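Long-range contacts in putative rubredoxin reductase (Rhodopseudomonas palustris, PDB 3FG2), which probably passes electrons from NADH through its bound FAD to a ferredoxin, as the reductase of the CYP199A2 system: residues V181-I186 with G333-F338; P252-I257 with C276-S281; S281-E286 with P313-P318; F355-G360 with D384-P389. All coordinates share one frame; numbering follows the deposited sequence.

How the interactions relate
Interaction 1 joins the pyridine nucleotide-disulphide oxidoreductase part to the C-terminal reductase part; interactions 2 and 3 are nested in the loop it closes, and interaction 4 opens after it. Interactions 2 and 3 share S281, their centres about 13 Å apart. Interaction 3 reaches interaction 1 through G333 N, 2.8 Å from P318 O, and through L334, packed on F284 and P318. Interaction 4 packs against interaction 1, centres about 13 Å apart, C356 SG lying 3.5 Å from T335 CG2. Closest to the FAD is interaction 2, the C276 side chain about 6 Å away; the side chains of V181 and P318 are each about 10 Å from the FAD, and interaction 4 is remote.

Interaction 1: V181-I186 with G333-F338; sequences VVTPEI and GLTAGF
T183 and F338 form a small, largely apolar surface contact between the start of helix 184-196 and the turn that follows strand 327-333, so it joins the pyridine nucleotide-disulphide oxidoreductase part to the C-terminal reductase part. The methyl CG2 of T183 sits over the centre of one face of the F338 ring, a CH-pi contact with 3.7 Å to the ring centroid and only 14° off the normal. With chi1 at 59°, OG1 lies between the backbone N and the carbonyl carbon, which leaves CG2 beside the backbone N and facing the ring. That OG1 hydrogen-bonds E366 on strand 361-368, so threonine serves two surroundings at once. P184 CD meets F338 CZ tip to tip at 3.7 Å, a proline suiting the first turn of a helix, where no amide donor is required. F338 closes a type II turn from T335, with G337 at a positive phi that favours glycine. A water links the segments as well: it donates to V181 O (2.8 Å) and accepts from T335 OG1 (2.7 Å). Between the two segments there is no direct hydrogen bond, just methyl-on-ring packing and a water bridge, while the T183 hydroxyl adds its polar tie to E366.

Interaction 2: P252-I257 with C276-S281; sequences PTAAGI and CALFES
I257 and A277 pair as a parallel beta bridge, their CA atoms 4.8 Å apart. Two nearly straight backbone bonds fasten it: I257 N gives its hydrogen to C276 O at 2.6 Å, and L278 N gives one to I257 O at 2.9 Å. They differ at the acceptor, for the first donor lies nearly along the C=O axis while the second stands above the carbonyl plane. Before the bridge the chain bends through an inverse gamma turn centred on A255 and passes G256, where a CB would be tight against L278 CB and C276 O and would also press on A255 O; glycine is needed there. L278 CG lies anti to the backbone N (chi1 -158°) and meets A255 O, and CD1 reaches A254 CB at 3.8 Å, so the leucine branch lies against a turn of small alanines. I257 CD1 packs against C276 SG at 3.8 Å, a branched aliphatic chain beside a compact sulfur, and C276 directly follows D275 of the FAD site. The bridge places strand 257-259 at the edge of a three-stranded mixed sheet, with 277-281 in the middle and 286-288 antiparallel beyond it; I257 also packs on helix 244-248, and A277 and F279 on helix 293-306.

Interaction 3: S281-E286 with P313-P318; sequences SVRFGE and PYDGYP
R283 and D315 meet in a salt bridge, their side chains crossing at about a right angle. NE donates to the syn lone pair of OD2 at 2.7 Å, that oxygen lying 24° out of the guanidinium plane, and NH2 adds a weak bond to OD1 at 2.8 Å. The two flat groups are only 22° apart, which lets one carboxylate take both donors. Y317 CD1 lies over one guanidinium face, while Y317 CE1 touches R283 CD at 3.6 Å. A lysine in place of R283 would probably leave D315 without its paired two-donor mate and take away the guanidinium face that Y317 CD1 rests over. Beside the salt bridge F284 meets P318 tip to tip, CE1 to CD at 4.0 Å with the proline near the plane of the ring, and V282 CG1 packs on P313 CB. The turn is set from within: S281 OG accepts from F284 N in an ST motif, and G285, at a positive phi suited to glycine, forms a G1 bulge with E286 facing S281. The hairpin turn between strands 277-281 and 286-288 thus rests against the linker from helix 293-306 to strand 319-324; R283 NH2 also bonds P382 O weakly, and Y314 stacks edge-to-face on F279.

Interaction 4: F355-G360 with D384-P389; sequences FCYKAG and DKSVTP
S386 meets the hairpin end of strand 351-358 largely through a water, which donates to the carbonyl O of G360, a glycine suited to its positive phi, at 2.8 Å and lies 3.1 Å from S386 OG; that hydroxyl also hydrogen-bonds L362 N. A small hydroxylated residue suits this place. Next comes V387, whose carbonyl O takes the hydrogen bond of Y357 OH at 2.7 Å, the hydroxyl standing 48° out of the carbonyl plane, while the same oxygen sits at the edge of the ring, in its plane. T388 points its CB away from the strand, and OG1 caps Q391 N at the start of helix 389-393. P389 then lays CG over the centre of one Y357 ring face, a CH-pi contact 3.7 Å from the centroid; proline fits the first helical turn, where its missing amide hydrogen costs nothing. The loop between helices 371-380 and 389-393 is thus seated on the hairpin of strands 351-358 and 361-368. A leucine in place of Y357 would probably leave V387 O without its hydroxyl donor and P389 without a ring face to rest on. Tyrosine unites two kinds of chemistry: its hydroxyl binds a backbone carbonyl and its flat face seats a proline.

Interaction 1: V181-I186 with G333-F338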
loop_
_atom_site.group_PDB
_atom_site.type_symbol
_atom_site.label_atom_id
_atom_site.label_comp_id
_atom_site.label_asym_id
_atom_site.label_seq_id
_atom_site.Cartn_x
_atom_site.Cartn_y
_atom_site.Cartn_z
ATOM N N VAL A 181 -3.372 -5.911 -9.857
ATOM C CA VAL A 181 -4.451 -5.132 -9.260
ATOM C C VAL A 181 -5.563 -4.504 -10.107
ATOM O O VAL A 181 -6.572 -4.079 -9.546
ATOM C CB VAL A 181 -3.856 -4.008 -8.379
ATOM C CG1 VAL A 181 -3.157 -4.607 -7.168
ATOM C CG2 VAL A 181 -2.858 -3.190 -9.191
ATOM N N VAL A 182 -5.399 -4.421 -11.425
ATOM C CA VAL A 182 -6.446 -3.827 -12.268
ATOM C C VAL A 182 -6.760 -4.702 -13.476
ATOM O O VAL A 182 -5.966 -5.581 -13.834
ATOM C CB VAL A 182 -6.039 -2.415 -12.794
ATOM C CG1 VAL A 182 -5.637 -1.521 -11.636
ATOM C CG2 VAL A 182 -4.899 -2.532 -13.805
ATOM N N THR A 183 -7.910 -4.461 -14.103
ATOM C CA THR A 183 -8.300 -5.232 -15.286
ATOM C C THR A 183 -7.630 -4.631 -16.539
ATOM O O THR A 183 -7.203 -3.475 -16.534
ATOM C CB THR A 183 -9.850 -5.278 -15.455
ATOM O OG1 THR A 183 -10.377 -3.948 -15.584
ATOM C CG2 THR A 183 -10.488 -5.958 -14.250
ATOM N N PRO A 184 -7.536 -5.409 -17.630
ATOM C CA PRO A 184 -6.912 -4.977 -18.887
ATOM C C PRO A 184 -7.241 -3.584 -19.431
ATOM O O PRO A 184 -6.352 -2.899 -19.939
ATOM C CB PRO A 184 -7.305 -6.086 -19.865
ATOM C CG PRO A 184 -7.358 -7.295 -18.979
ATOM C CD PRO A 184 -8.110 -6.757 -17.777
ATOM N N GLU A 185 -8.498 -3.159 -19.339
ATOM C CA GLU A 185 -8.866 -1.843 -19.855
ATOM C C GLU A 185 -8.125 -0.719 -19.129
ATOM O O GLU A 185 -7.836 0.321 -19.721
ATOM C CB GLU A 185 -10.377 -1.612 -19.758
ATOM C CG GLU A 185 -11.237 -2.718 -20.358
ATOM C CD GLU A 185 -11.229 -4.006 -19.511
ATOM O OE1 GLU A 185 -11.150 -3.916 -18.258
ATOM O OE2 GLU A 185 -11.320 -5.110 -20.102
ATOM N N ILE A 186 -7.821 -0.921 -17.853
ATOM C CA ILE A 186 -7.091 0.092 -17.097
ATOM C C ILE A 186 -5.614 0.073 -17.492
ATOM O O ILE A 186 -5.007 1.128 -17.705
ATOM C CB ILE A 186 -7.224 -0.130 -15.569
ATOM C CG1 ILE A 186 -8.700 -0.042 -15.160
ATOM C CG2 ILE A 186 -6.414 0.910 -14.812
ATOM C CD1 ILE A 186 -9.382 1.262 -15.559
ATOM N N GLY A 333 -13.732 -1.899 -4.295
ATOM C CA GLY A 333 -14.099 -3.303 -4.408
ATOM C C GLY A 333 -12.930 -4.154 -4.880
ATOM O O GLY A 333 -11.893 -3.627 -5.282
ATOM N N LEU A 334 -13.085 -5.474 -4.825
ATOM C CA LEU A 334 -12.037 -6.397 -5.265
ATOM C C LEU A 334 -12.463 -6.986 -6.613
ATOM O O LEU A 334 -13.506 -7.638 -6.702
ATOM C CB LEU A 334 -11.852 -7.506 -4.224
ATOM C CG LEU A 334 -11.443 -7.041 -2.813
ATOM C CD1 LEU A 334 -11.544 -8.185 -1.812
ATOM C CD2 LEU A 334 -10.023 -6.502 -2.854
ATOM N N THR A 335 -11.664 -6.754 -7.654
ATOM C CA THR A 335 -11.990 -7.245 -8.993
ATOM C C THR A 335 -11.452 -8.617 -9.409
ATOM O O THR A 335 -11.590 -9.004 -10.571
ATOM C CB THR A 335 -11.537 -6.249 -10.069
ATOM O OG1 THR A 335 -10.182 -5.879 -9.823
ATOM C CG2 THR A 335 -12.408 -5.013 -10.064
ATOM N N ALA A 336 -10.838 -9.353 -8.490
ATOM C CA ALA A 336 -10.310 -10.671 -8.840
ATOM C C ALA A 336 -11.438 -11.598 -9.314
ATOM O O ALA A 336 -12.522 -11.627 -8.728
ATOM C CB ALA A 336 -9.590 -11.291 -7.634
ATOM N N GLY A 337 -11.178 -12.340 -10.386
ATOM C CA GLY A 337 -12.168 -13.262 -10.905
ATOM C C GLY A 337 -13.206 -12.612 -11.800
ATOM O O GLY A 337 -14.261 -13.199 -12.055
ATOM N N PHE A 338 -12.910 -11.406 -12.282
ATOM C CA PHE A 338 -13.828 -10.681 -13.163
ATOM C C PHE A 338 -14.072 -11.477 -14.443
ATOM O O PHE A 338 -13.128 -12.037 -15.020
ATOM C CB PHE A 338 -13.236 -9.315 -13.528
ATOM C CG PHE A 338 -11.997 -9.398 -14.384
ATOM C CD1 PHE A 338 -12.091 -9.369 -15.775
ATOM C CD2 PHE A 338 -10.738 -9.519 -13.799
ATOM C CE1 PHE A 338 -10.949 -9.461 -16.572
ATOM C CE2 PHE A 338 -9.584 -9.614 -14.587
ATOM C CZ PHE A 338 -9.689 -9.584 -15.975
HETATM O O HOH W 1 -9.221 -3.336 -9.660
#

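Interaction 2: P252-I257 with C276-S281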
loop_
_atom_site.group_PDB
_atom_site.type_symbol
_atom_site.label_atom_id
_atom_site.label_comp_id
_atom_site.label_asym_id
_atom_site.label_seq_id
_atom_site.Cartn_x
_atom_site.Cartn_y
_atom_site.Cartn_z
ATOM N N PRO A 252 0.785 -18.219 14.401
ATOM C CA PRO A 252 0.640 -18.676 13.015
ATOM C C PRO A 252 0.823 -17.538 12.016
ATOM O O PRO A 252 0.347 -16.424 12.235
ATOM C CB PRO A 252 -0.773 -19.254 12.987
ATOM C CG PRO A 252 -0.955 -19.748 14.393
ATOM C CD PRO A 252 -0.382 -18.612 15.208
ATOM N N THR A 253 1.532 -17.814 10.931
ATOM C CA THR A 253 1.766 -16.809 9.902
ATOM C C THR A 253 1.851 -17.482 8.552
ATOM O O THR A 253 2.023 -18.692 8.459
ATOM C CB THR A 253 3.092 -16.058 10.114
ATOM O OG1 THR A 253 4.174 -16.998 10.121
ATOM C CG2 THR A 253 3.078 -15.293 11.419
ATOM N N ALA A 254 1.718 -16.687 7.502
ATOM C CA ALA A 254 1.817 -17.174 6.135
ATOM C C ALA A 254 2.185 -15.894 5.409
ATOM O O ALA A 254 3.158 -15.241 5.790
ATOM C CB ALA A 254 0.479 -17.711 5.658
ATOM N N ALA A 255 1.423 -15.525 4.384
ATOM C CA ALA A 255 1.679 -14.277 3.678
ATOM C C ALA A 255 1.021 -13.185 4.532
ATOM O O ALA A 255 0.103 -12.496 4.090
ATOM C CB ALA A 255 1.054 -14.318 2.295
ATOM N N GLY A 256 1.498 -13.057 5.767
ATOM C CA GLY A 256 0.968 -12.088 6.707
ATOM C C GLY A 256 0.748 -12.775 8.045
ATOM O O GLY A 256 0.850 -14.003 8.138
ATOM N N ILE A 257 0.472 -11.994 9.087
ATOM C CA ILE A 257 0.220 -12.549 10.415
ATOM C C ILE A 257 -1.256 -12.938 10.464
ATOM O O ILE A 257 -2.133 -12.088 10.321
ATOM C CB ILE A 257 0.508 -11.510 11.522
ATOM C CG1 ILE A 257 1.894 -10.902 11.316
ATOM C CG2 ILE A 257 0.424 -12.170 12.903
ATOM C CD1 ILE A 257 2.254 -9.831 12.332
ATOM N N CYS A 276 0.504 -5.964 7.457
ATOM C CA CYS A 276 1.059 -7.194 8.020
ATOM C C CYS A 276 0.037 -8.266 8.358
ATOM O O CYS A 276 0.404 -9.419 8.605
ATOM C CB CYS A 276 1.875 -6.881 9.282
ATOM S SG CYS A 276 0.897 -6.639 10.812
ATOM N N ALA A 277 -1.241 -7.900 8.349
ATOM C CA ALA A 277 -2.297 -8.839 8.716
ATOM C C ALA A 277 -2.997 -9.633 7.607
ATOM O O ALA A 277 -3.419 -9.076 6.591
ATOM C CB ALA A 277 -3.343 -8.109 9.563
ATOM N N LEU A 278 -3.121 -10.942 7.837
ATOM C CA LEU A 278 -3.789 -11.870 6.922
ATOM C C LEU A 278 -5.068 -12.250 7.680
ATOM O O LEU A 278 -5.120 -13.262 8.386
ATOM C CB LEU A 278 -2.922 -13.115 6.702
ATOM C CG LEU A 278 -3.150 -13.953 5.440
ATOM C CD1 LEU A 278 -2.366 -15.258 5.570
ATOM C CD2 LEU A 278 -4.636 -14.240 5.231
ATOM N N PHE A 279 -6.095 -11.424 7.523
ATOM C CA PHE A 279 -7.356 -11.602 8.226
ATOM C C PHE A 279 -8.448 -12.419 7.549
ATOM O O PHE A 279 -8.455 -12.625 6.335
ATOM C CB PHE A 279 -7.928 -10.228 8.561
ATOM C CG PHE A 279 -8.365 -9.452 7.354
ATOM C CD1 PHE A 279 -9.710 -9.389 7.002
ATOM C CD2 PHE A 279 -7.426 -8.803 6.552
ATOM C CE1 PHE A 279 -10.118 -8.682 5.860
ATOM C CE2 PHE A 279 -7.816 -8.100 5.415
ATOM C CZ PHE A 279 -9.165 -8.034 5.066
ATOM N N GLU A 280 -9.389 -12.860 8.372
ATOM C CA GLU A 280 -10.529 -13.630 7.916
ATOM C C GLU A 280 -11.602 -12.610 7.542
ATOM O O GLU A 280 -11.976 -11.785 8.368
ATOM C CB GLU A 280 -11.016 -14.530 9.054
ATOM C CG GLU A 280 -12.238 -15.368 8.712
ATOM C CD GLU A 280 -12.733 -16.199 9.888
ATOM O OE1 GLU A 280 -13.794 -16.846 9.740
ATOM O OE2 GLU A 280 -12.067 -16.207 10.952
ATOM N N SER A 281 -12.083 -12.663 6.303
ATOM C CA SER A 281 -13.108 -11.730 5.825
ATOM C C SER A 281 -14.520 -12.326 5.724
ATOM O O SER A 281 -14.805 -13.117 4.818
ATOM C CB SER A 281 -12.704 -11.178 4.452
ATOM O OG SER A 281 -13.743 -10.397 3.880
#

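Interaction 3: S281-E286 with P313-P318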
loop_
_atom_site.group_PDB
_atom_site.type_symbol
_atom_site.label_atom_id
_atom_site.label_comp_id
_atom_site.label_asym_id
_atom_site.label_seq_id
_atom_site.Cartn_x
_atom_site.Cartn_y
_atom_site.Cartn_z
ATOM N N SER A 281 -12.083 -12.663 6.303
ATOM C CA SER A 281 -13.108 -11.730 5.825
ATOM C C SER A 281 -14.520 -12.326 5.724
ATOM O O SER A 281 -14.805 -13.117 4.818
ATOM C CB SER A 281 -12.704 -11.178 4.452
ATOM O OG SER A 281 -13.743 -10.397 3.880
ATOM N N VAL A 282 -15.400 -11.936 6.644
ATOM C CA VAL A 282 -16.776 -12.436 6.626
ATOM C C VAL A 282 -17.444 -12.101 5.303
ATOM O O VAL A 282 -18.073 -12.958 4.678
ATOM C CB VAL A 282 -17.655 -11.821 7.754
ATOM C CG1 VAL A 282 -17.352 -12.481 9.078
ATOM C CG2 VAL A 282 -17.424 -10.313 7.831
ATOM N N ARG A 283 -17.308 -10.849 4.882
ATOM C CA ARG A 283 -17.918 -10.411 3.639
ATOM C C ARG A 283 -17.482 -11.230 2.421
ATOM O O ARG A 283 -18.325 -11.702 1.654
ATOM C CB ARG A 283 -17.613 -8.933 3.401
ATOM C CG ARG A 283 -18.166 -8.386 2.096
ATOM C CD ARG A 283 -17.807 -6.924 1.941
ATOM N NE ARG A 283 -18.517 -6.087 2.904
ATOM C CZ ARG A 283 -19.821 -5.830 2.847
ATOM N NH1 ARG A 283 -20.557 -6.347 1.868
ATOM N NH2 ARG A 283 -20.387 -5.053 3.763
ATOM N N PHE A 284 -16.176 -11.416 2.244
ATOM C CA PHE A 284 -15.690 -12.154 1.083
ATOM C C PHE A 284 -15.482 -13.641 1.290
ATOM O O PHE A 284 -15.113 -14.352 0.358
ATOM C CB PHE A 284 -14.409 -11.507 0.565
ATOM C CG PHE A 284 -14.584 -10.064 0.211
ATOM C CD1 PHE A 284 -14.036 -9.067 1.008
ATOM C CD2 PHE A 284 -15.360 -9.696 -0.886
ATOM C CE1 PHE A 284 -14.262 -7.724 0.725
ATOM C CE2 PHE A 284 -15.593 -8.355 -1.178
ATOM C CZ PHE A 284 -15.043 -7.366 -0.370
ATOM N N GLY A 285 -15.719 -14.107 2.511
ATOM C CA GLY A 285 -15.569 -15.521 2.806
ATOM C C GLY A 285 -14.211 -16.126 2.490
ATOM O O GLY A 285 -14.122 -17.203 1.906
ATOM N N GLU A 286 -13.152 -15.427 2.872
ATOM C CA GLU A 286 -11.794 -15.900 2.651
ATOM C C GLU A 286 -10.812 -15.062 3.455
ATOM O O GLU A 286 -11.144 -13.970 3.913
ATOM C CB GLU A 286 -11.434 -15.870 1.156
ATOM C CG GLU A 286 -11.893 -14.637 0.402
ATOM C CD GLU A 286 -11.553 -14.698 -1.085
ATOM O OE1 GLU A 286 -11.647 -15.800 -1.675
ATOM O OE2 GLU A 286 -11.208 -13.645 -1.668
ATOM N N PRO A 313 -17.041 -8.094 13.817
ATOM C CA PRO A 313 -16.248 -8.643 12.717
ATOM C C PRO A 313 -15.756 -7.498 11.843
ATOM O O PRO A 313 -16.513 -6.573 11.547
ATOM C CB PRO A 313 -17.248 -9.523 11.974
ATOM C CG PRO A 313 -18.177 -9.968 13.055
ATOM C CD PRO A 313 -18.384 -8.697 13.848
ATOM N N TYR A 314 -14.490 -7.549 11.446
ATOM C CA TYR A 314 -13.927 -6.511 10.590
ATOM C C TYR A 314 -14.642 -6.525 9.239
ATOM O O TYR A 314 -14.807 -7.586 8.634
ATOM C CB TYR A 314 -12.432 -6.749 10.368
ATOM C CG TYR A 314 -11.858 -5.803 9.359
ATOM C CD1 TYR A 314 -11.785 -4.439 9.634
ATOM C CD2 TYR A 314 -11.462 -6.249 8.097
ATOM C CE1 TYR A 314 -11.340 -3.530 8.678
ATOM C CE2 TYR A 314 -11.011 -5.341 7.121
ATOM C CZ TYR A 314 -10.956 -3.981 7.428
ATOM O OH TYR A 314 -10.519 -3.065 6.503
ATOM N N ASP A 315 -15.072 -5.357 8.767
ATOM C CA ASP A 315 -15.758 -5.280 7.478
ATOM C C ASP A 315 -15.491 -3.973 6.732
ATOM O O ASP A 315 -16.369 -3.460 6.031
ATOM C CB ASP A 315 -17.272 -5.465 7.658
ATOM C CG ASP A 315 -18.001 -5.715 6.329
ATOM O OD1 ASP A 315 -19.241 -5.598 6.301
ATOM O OD2 ASP A 315 -17.344 -6.034 5.310
ATOM N N GLY A 316 -14.286 -3.431 6.882
ATOM C CA GLY A 316 -13.963 -2.201 6.185
ATOM C C GLY A 316 -14.019 -2.491 4.698
ATOM O O GLY A 316 -13.252 -3.319 4.210
ATOM N N TYR A 317 -14.920 -1.841 3.966
ATOM C CA TYR A 317 -15.001 -2.105 2.537
ATOM C C TYR A 317 -13.768 -1.562 1.822
ATOM O O TYR A 317 -13.450 -0.374 1.917
ATOM C CB TYR A 317 -16.249 -1.500 1.910
ATOM C CG TYR A 317 -16.606 -2.240 0.650
ATOM C CD1 TYR A 317 -17.359 -3.416 0.706
ATOM C CD2 TYR A 317 -16.110 -1.833 -0.585
ATOM C CE1 TYR A 317 -17.605 -4.174 -0.444
ATOM C CE2 TYR A 317 -16.348 -2.583 -1.740
ATOM C CZ TYR A 317 -17.098 -3.751 -1.661
ATOM O OH TYR A 317 -17.361 -4.483 -2.794
ATOM N N PRO A 318 -13.079 -2.430 1.065
ATOM C CA PRO A 318 -11.867 -2.096 0.318
ATOM C C PRO A 318 -11.972 -1.139 -0.867
ATOM O O PRO A 318 -12.829 -1.283 -1.748
ATOM C CB PRO A 318 -11.348 -3.468 -0.101
ATOM C CG PRO A 318 -12.607 -4.202 -0.387
ATOM C CD PRO A 318 -13.488 -3.822 0.792
HETATM O O HOH W 2 -18.651 -2.567 4.762
#

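Interaction 4: F355-G360 with D384-P389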
loop_
_atom_site.group_PDB
_atom_site.type_symbol
_atom_site.label_atom_id
_atom_site.label_comp_id
_atom_site.label_asym_id
_atom_site.label_seq_id
_atom_site.Cartn_x
_atom_site.Cartn_y
_atom_site.Cartn_z
ATOM N N PHE A 355 -16.644 -0.974 -15.104
ATOM C CA PHE A 355 -17.513 -1.651 -14.156
ATOM C C PHE A 355 -17.220 -3.132 -14.303
ATOM O O PHE A 355 -17.493 -3.739 -15.335
ATOM C CB PHE A 355 -18.988 -1.342 -14.450
ATOM C CG PHE A 355 -19.433 0.001 -13.951
ATOM C CD1 PHE A 355 -18.753 1.158 -14.323
ATOM C CD2 PHE A 355 -20.533 0.113 -13.108
ATOM C CE1 PHE A 355 -19.160 2.404 -13.863
ATOM C CE2 PHE A 355 -20.952 1.358 -12.640
ATOM C CZ PHE A 355 -20.261 2.506 -13.020
ATOM N N CYS A 356 -16.642 -3.714 -13.263
ATOM C CA CYS A 356 -16.279 -5.116 -13.307
ATOM C C CYS A 356 -17.324 -5.998 -12.662
ATOM O O CYS A 356 -17.771 -5.737 -11.537
ATOM C CB CYS A 356 -14.938 -5.309 -12.612
ATOM S SG CYS A 356 -13.722 -4.109 -13.152
ATOM N N TYR A 357 -17.695 -7.052 -13.383
ATOM C CA TYR A 357 -18.683 -8.009 -12.911
ATOM C C TYR A 357 -18.155 -9.433 -12.836
ATOM O O TYR A 357 -17.159 -9.790 -13.478
ATOM C CB TYR A 357 -19.894 -8.026 -13.836
ATOM C CG TYR A 357 -20.659 -6.738 -13.903
ATOM C CD1 TYR A 357 -20.140 -5.629 -14.569
ATOM C CD2 TYR A 357 -21.919 -6.629 -13.313
ATOM C CE1 TYR A 357 -20.853 -4.443 -14.650
ATOM C CE2 TYR A 357 -22.641 -5.445 -13.387
ATOM C CZ TYR A 357 -22.105 -4.358 -14.059
ATOM O OH TYR A 357 -22.829 -3.192 -14.149
ATOM N N LYS A 358 -18.852 -10.245 -12.049
ATOM C CA LYS A 358 -18.545 -11.660 -11.899
ATOM C C LYS A 358 -19.887 -12.341 -11.654
ATOM O O LYS A 358 -20.580 -12.030 -10.686
ATOM C CB LYS A 358 -17.608 -11.908 -10.721
ATOM C CG LYS A 358 -17.247 -13.378 -10.567
ATOM C CD LYS A 358 -16.196 -13.608 -9.489
ATOM C CE LYS A 358 -16.720 -13.266 -8.114
ATOM N NZ LYS A 358 -15.707 -13.561 -7.060
ATOM N N ALA A 359 -20.266 -13.245 -12.550
ATOM C CA ALA A 359 -21.536 -13.954 -12.431
ATOM C C ALA A 359 -22.724 -12.992 -12.383
ATOM O O ALA A 359 -23.658 -13.201 -11.615
ATOM C CB ALA A 359 -21.531 -14.837 -11.187
ATOM N N GLY A 360 -22.672 -11.937 -13.191
ATOM C CA GLY A 360 -23.763 -10.974 -13.253
ATOM C C GLY A 360 -23.858 -9.922 -12.160
ATOM O O GLY A 360 -24.758 -9.086 -12.189
ATOM N N ASP A 384 -23.946 -4.363 -0.865
ATOM C CA ASP A 384 -24.025 -5.575 -1.663
ATOM C C ASP A 384 -25.076 -5.444 -2.770
ATOM O O ASP A 384 -25.641 -6.441 -3.224
ATOM C CB ASP A 384 -24.342 -6.762 -0.746
ATOM C CG ASP A 384 -23.914 -8.081 -1.333
ATOM O OD1 ASP A 384 -22.764 -8.175 -1.812
ATOM O OD2 ASP A 384 -24.725 -9.031 -1.304
ATOM N N LYS A 385 -25.334 -4.212 -3.202
ATOM C CA LYS A 385 -26.308 -3.964 -4.265
ATOM C C LYS A 385 -25.571 -3.912 -5.582
ATOM O O LYS A 385 -24.348 -3.797 -5.610
ATOM C CB LYS A 385 -27.053 -2.646 -4.045
ATOM C CG LYS A 385 -27.766 -2.553 -2.705
ATOM C CD LYS A 385 -28.978 -1.611 -2.748
ATOM C CE LYS A 385 -28.617 -0.196 -3.197
ATOM N NZ LYS A 385 -29.796 0.720 -3.136
ATOM N N SER A 386 -26.302 -3.977 -6.682
ATOM C CA SER A 386 -25.647 -3.969 -7.975
ATOM C C SER A 386 -26.392 -3.153 -9.011
ATOM O O SER A 386 -27.482 -2.646 -8.758
ATOM C CB SER A 386 -25.500 -5.408 -8.471
ATOM O OG SER A 386 -24.722 -5.492 -9.653
ATOM N N VAL A 387 -25.772 -3.021 -10.176
ATOM C CA VAL A 387 -26.353 -2.317 -11.305
ATOM C C VAL A 387 -26.005 -3.196 -12.486
ATOM O O VAL A 387 -24.905 -3.743 -12.539
ATOM C CB VAL A 387 -25.744 -0.908 -11.470
ATOM C CG1 VAL A 387 -25.829 -0.464 -12.909
ATOM C CG2 VAL A 387 -26.516 0.082 -10.601
ATOM N N THR A 388 -26.926 -3.352 -13.426
ATOM C CA THR A 388 -26.657 -4.212 -14.571
ATOM C C THR A 388 -25.611 -3.608 -15.495
ATOM O O THR A 388 -25.408 -2.396 -15.503
ATOM C CB THR A 388 -27.933 -4.484 -15.391
ATOM O OG1 THR A 388 -28.239 -3.339 -16.198
ATOM C CG2 THR A 388 -29.106 -4.797 -14.458
ATOM N N PRO A 389 -24.924 -4.457 -16.279
ATOM C CA PRO A 389 -23.888 -4.034 -17.231
ATOM C C PRO A 389 -24.496 -3.072 -18.239
ATOM O O PRO A 389 -23.837 -2.154 -18.725
ATOM C CB PRO A 389 -23.467 -5.347 -17.892
ATOM C CG PRO A 389 -23.694 -6.360 -16.809
ATOM C CD PRO A 389 -25.026 -5.929 -16.238
HETATM O O HOH W 3 -26.526 -6.945 -11.653
#